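Local coordinates for protein squalene synthase HpnC (PDB 4HD1) that probably joins two isoprenyl diphosphates head to head in the making of squalene, at residues 239-242 with 243-247; 156-159 with 160-164. All coordinates share one frame; numbering follows the deposited sequence.

Contact 1: 239-242 with 243-247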
loop_
_atom_site.group_PDB
_atom_site.type_symbol
_atom_site.label_atom_id
_atom_site.label_comp_id
_atom_site.label_asym_id
_atom_site.label_seq_id
_atom_site.Cartn_x
_atom_site.Cartn_y
_atom_site.Cartn_z
ATOM N N ALA A 239 16.212 7.212 1.393
ATOM C CA ALA A 239 16.908 6.091 0.760
ATOM C C ALA A 239 16.967 4.873 1.680
ATOM O O ALA A 239 16.632 3.765 1.261
ATOM C CB ALA A 239 18.311 6.497 0.294
ATOM N N ARG A 240 17.358 5.081 2.935
ATOM C CA ARG A 240 17.432 3.985 3.906
ATOM C C ARG A 240 16.059 3.381 4.211
ATOM O O ARG A 240 15.940 2.168 4.407
ATOM C CB ARG A 240 18.113 4.441 5.194
ATOM C CG ARG A 240 19.560 4.868 5.022
ATOM C CD ARG A 240 20.260 5.060 6.362
ATOM N NE ARG A 240 21.084 6.269 6.350
ATOM C CZ ARG A 240 20.791 7.391 7.003
ATOM N NH1 ARG A 240 19.699 7.472 7.757
ATOM N NH2 ARG A 240 21.597 8.436 6.911
ATOM N N GLN A 241 15.028 4.225 4.238
ATOM C CA GLN A 241 13.652 3.758 4.431
ATOM C C GLN A 241 13.253 2.829 3.286
ATOM O O GLN A 241 12.734 1.733 3.518
ATOM C CB GLN A 241 12.675 4.937 4.523
ATOM C CG GLN A 241 11.332 4.595 5.152
ATOM C CD GLN A 241 11.467 4.242 6.624
ATOM O OE1 GLN A 241 11.666 5.113 7.476
ATOM N NE2 GLN A 241 11.374 2.953 6.929
ATOM N N LEU A 242 13.516 3.269 2.054
ATOM C CA LEU A 242 13.228 2.463 0.865
ATOM C C LEU A 242 14.013 1.167 0.864
ATOM O O LEU A 242 13.455 0.111 0.579
ATOM C CB LEU A 242 13.515 3.239 -0.422
ATOM C CG LEU A 242 12.569 4.402 -0.716
ATOM C CD1 LEU A 242 13.149 5.229 -1.850
ATOM C CD2 LEU A 242 11.154 3.932 -1.041
ATOM N N LYS A 243 15.300 1.249 1.196
ATOM C CA LYS A 243 16.145 0.060 1.235
ATOM C C LYS A 243 15.507 -0.964 2.168
ATOM O O LYS A 243 15.381 -2.150 1.858
ATOM C CB LYS A 243 17.560 0.414 1.694
ATOM C CG LYS A 243 18.488 -0.785 1.846
ATOM C CD LYS A 243 19.948 -0.343 1.919
ATOM C CE LYS A 243 20.844 -1.426 2.502
ATOM N NZ LYS A 243 22.210 -0.910 2.818
ATOM N N LEU A 244 15.068 -0.486 3.307
ATOM C CA LEU A 244 14.516 -1.354 4.309
ATOM C C LEU A 244 13.166 -1.968 3.904
ATOM O O LEU A 244 12.928 -3.148 4.167
ATOM C CB LEU A 244 14.419 -0.591 5.611
ATOM C CG LEU A 244 13.657 -1.303 6.716
ATOM C CD1 LEU A 244 14.406 -2.556 7.167
ATOM C CD2 LEU A 244 13.473 -0.349 7.889
ATOM N N TYR A 245 12.289 -1.202 3.258
ATOM C CA TYR A 245 11.097 -1.814 2.656
ATOM C C TYR A 245 11.523 -2.913 1.678
ATOM O O TYR A 245 10.961 -4.013 1.697
ATOM C CB TYR A 245 10.229 -0.785 1.927
ATOM C CG TYR A 245 9.673 0.344 2.781
ATOM C CD1 TYR A 245 9.430 0.175 4.150
ATOM C CD2 TYR A 245 9.352 1.578 2.200
ATOM C CE1 TYR A 245 8.907 1.211 4.917
ATOM C CE2 TYR A 245 8.830 2.618 2.955
ATOM C CZ TYR A 245 8.606 2.429 4.310
ATOM O OH TYR A 245 8.088 3.463 5.056
ATOM N N ARG A 246 12.522 -2.614 0.840
ATOM C CA ARG A 246 13.034 -3.572 -0.139
ATOM C C ARG A 246 13.551 -4.836 0.543
ATOM O O ARG A 246 13.216 -5.946 0.130
ATOM C CB ARG A 246 14.118 -2.955 -1.036
ATOM C CG ARG A 246 14.914 -3.992 -1.825
ATOM C CD ARG A 246 15.848 -3.410 -2.883
ATOM N NE ARG A 246 16.899 -2.530 -2.361
ATOM C CZ ARG A 246 18.050 -2.931 -1.818
ATOM N NH1 ARG A 246 18.333 -4.221 -1.679
ATOM N NH2 ARG A 246 18.924 -2.026 -1.397
ATOM N N LEU A 247 14.351 -4.663 1.594
ATOM C CA LEU A 247 14.932 -5.801 2.305
ATOM C C LEU A 247 13.838 -6.699 2.865
ATOM O O LEU A 247 13.899 -7.919 2.713
ATOM C CB LEU A 247 15.889 -5.343 3.413
ATOM C CG LEU A 247 17.188 -4.685 2.932
ATOM C CD1 LEU A 247 17.961 -4.078 4.102
ATOM C CD2 LEU A 247 18.066 -5.640 2.112
#
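Q241 and Y245, one turn apart on helix 236-257 of this all-helical squalene/phytoene synthase fold, form the tight side of the contact. Q241 CG rests 3.4 Å from Y245 OH. A bend at chi2 (67°) swings the Q241 amide over toward the phenol. There NE2 of Q241 comes within 3.6 Å of Y245 CE1. The amide and ring planes lie 31° apart. Q241 O sits 3.4 Å above one face of the Y245 ring, offset toward its rim, and also accepts the bond from Y245 N at 3.0 Å. Both polar ends point on to the chain at 31-35: Y245 OH binds V32 O, while the Q241 amide binds F35 N through OE1 and V31 O through NE2. With an alanine in place of Y245, V32 O is likely to be left without its hydroxyl partner and a gap to open beside Q241 CG and NE2. The side of R240 and K243 is loose and open to solvent. K243 runs out extended, with its CB 3.5 Å from A239 O. R240 CB points away from 243-247, and its exposed side chain touches F35. L244 lies between these two sides, its CD2 4.0 Å from Q241 NE2.

Contact 2: 156-159 with 160-164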
loop_
_atom_site.group_PDB
_atom_site.type_symbol
_atom_site.label_atom_id
_atom_site.label_comp_id
_atom_site.label_asym_id
_atom_site.label_seq_id
_atom_site.Cartn_x
_atom_site.Cartn_y
_atom_site.Cartn_z
ATOM N N ARG A 156 7.757 6.231 -11.122
ATOM C CA ARG A 156 7.831 4.993 -11.894
ATOM C C ARG A 156 8.636 3.937 -11.136
ATOM O O ARG A 156 8.207 2.794 -11.014
ATOM C CB ARG A 156 8.441 5.285 -13.273
ATOM C CG ARG A 156 8.363 4.151 -14.284
ATOM C CD ARG A 156 9.059 4.505 -15.596
ATOM N NE ARG A 156 10.472 4.881 -15.438
ATOM C CZ ARG A 156 11.479 4.024 -15.256
ATOM N NH1 ARG A 156 11.259 2.715 -15.181
ATOM N NH2 ARG A 156 12.718 4.477 -15.136
ATOM N N LEU A 157 9.784 4.338 -10.601
ATOM C CA LEU A 157 10.632 3.450 -9.804
ATOM C C LEU A 157 9.988 3.080 -8.461
ATOM O O LEU A 157 10.097 1.938 -8.000
ATOM C CB LEU A 157 11.995 4.105 -9.573
ATOM C CG LEU A 157 12.795 4.450 -10.829
ATOM C CD1 LEU A 157 13.957 5.363 -10.474
ATOM C CD2 LEU A 157 13.295 3.186 -11.527
ATOM N N SER A 158 9.322 4.053 -7.839
ATOM C CA SER A 158 8.574 3.821 -6.603
ATOM C C SER A 158 7.499 2.755 -6.826
ATOM O O SER A 158 7.390 1.803 -6.043
ATOM C CB SER A 158 7.958 5.128 -6.092
ATOM O OG SER A 158 7.006 4.888 -5.074
ATOM N N ASP A 159 6.736 2.904 -7.911
ATOM C CA ASP A 159 5.683 1.943 -8.252
ATOM C C ASP A 159 6.217 0.508 -8.381
ATOM O O ASP A 159 5.574 -0.439 -7.907
ATOM C CB ASP A 159 4.946 2.358 -9.529
ATOM C CG ASP A 159 4.215 3.701 -9.394
ATOM O OD1 ASP A 159 4.017 4.221 -8.259
ATOM O OD2 ASP A 159 3.835 4.241 -10.455
ATOM N N ALA A 160 7.390 0.339 -8.997
ATOM C CA ALA A 160 7.995 -0.989 -9.106
ATOM C C ALA A 160 8.156 -1.617 -7.717
ATOM O O ALA A 160 7.848 -2.794 -7.519
ATOM C CB ALA A 160 9.333 -0.928 -9.841
ATOM N N THR A 161 8.611 -0.819 -6.755
ATOM C CA THR A 161 8.834 -1.297 -5.390
ATOM C C THR A 161 7.529 -1.550 -4.633
ATOM O O THR A 161 7.345 -2.628 -4.043
ATOM C CB THR A 161 9.702 -0.310 -4.594
ATOM O OG1 THR A 161 10.933 -0.116 -5.290
ATOM C CG2 THR A 161 10.001 -0.849 -3.198
ATOM N N CYS A 162 6.636 -0.561 -4.641
ATOM C CA CYS A 162 5.338 -0.708 -3.987
ATOM C C CYS A 162 4.573 -1.940 -4.523
ATOM O O CYS A 162 4.061 -2.741 -3.741
ATOM C CB CYS A 162 4.528 0.588 -4.078
ATOM S SG CYS A 162 5.093 1.861 -2.920
ATOM N N THR A 163 4.549 -2.115 -5.844
ATOM C CA THR A 163 3.930 -3.298 -6.466
ATOM C C THR A 163 4.635 -4.606 -6.081
ATOM O O THR A 163 3.969 -5.601 -5.751
ATOM C CB THR A 163 3.871 -3.158 -8.000
ATOM O OG1 THR A 163 2.972 -2.096 -8.337
ATOM C CG2 THR A 163 3.405 -4.451 -8.666
ATOM N N ALA A 164 5.969 -4.605 -6.119
ATOM C CA ALA A 164 6.739 -5.775 -5.711
ATOM C C ALA A 164 6.336 -6.198 -4.306
ATOM O O ALA A 164 6.134 -7.381 -4.038
ATOM C CB ALA A 164 8.236 -5.491 -5.773
#
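R156 meets A160 through the backbone: A160 N bonds to R156 O at 3.3 Å, a rather long helical link. R156 CB points away from 160-164, and the guanidinium of R156 forms salt bridges with E153 and with E226, the latter on helix 207-227. At L157 the carbonyl oxygen takes a weak bond from T161 N. T161 OG1 lies 3.5 Å from L157 O, because the hydroxyl stands anti to the carbonyl carbon of T161 (chi1 -57°) and so folds back along the preceding turn. The buried L157 side chain packs on R229, L230 and L233. All of this belongs to helix 152-172 of the all-alpha squalene/phytoene synthase fold, largely buried here: helix 137-146 lies by S158, D159 and C162, while L223 of helix 207-227 packs on A160, T163 and A164. S158 O receives C162 N at 2.9 Å in a nearly straight bond, with an N-H...O angle of 175°. The S158 hydroxyl and the C162 thiol, on neighbouring turns, are only loosely matched, S158 OG lying 4.2 Å from C162 SG, and L144 and L230 touch the serine as well. D159 O is approached by both backbone and side chain of T163: T163 N bonds to it at 2.8 Å, and T163 OG1 lies 3.1 Å from D159 O while hydrogen-bonding to D137. The D159 carboxylate is held by R141, OD2 forming a salt bridge with NH2 of the arginine, and the D159 side chain also touches D137.

In the fold
Contact 2 comes first along the chain, on helix 152-172, and contact 1 follows on helix 236-257. Their centres are 12 Å apart and their nearest atoms about 5 Å apart, so the two do not touch. The loop before helix 236-257 bridges them: L230 packs on L242 of contact 1 and on L157 and S158 of contact 2, and E231, next in the chain, holds R246 by a salt bridge. Contact 2 is the more buried, its centre about 10 Å from the centre of the chain against about 15 Å for contact 1. Helix 152-172 runs on into an aspartate-rich stretch that in this family usually binds diphosphate through magnesium, so contact 2 probably lies on the helix leading to that site.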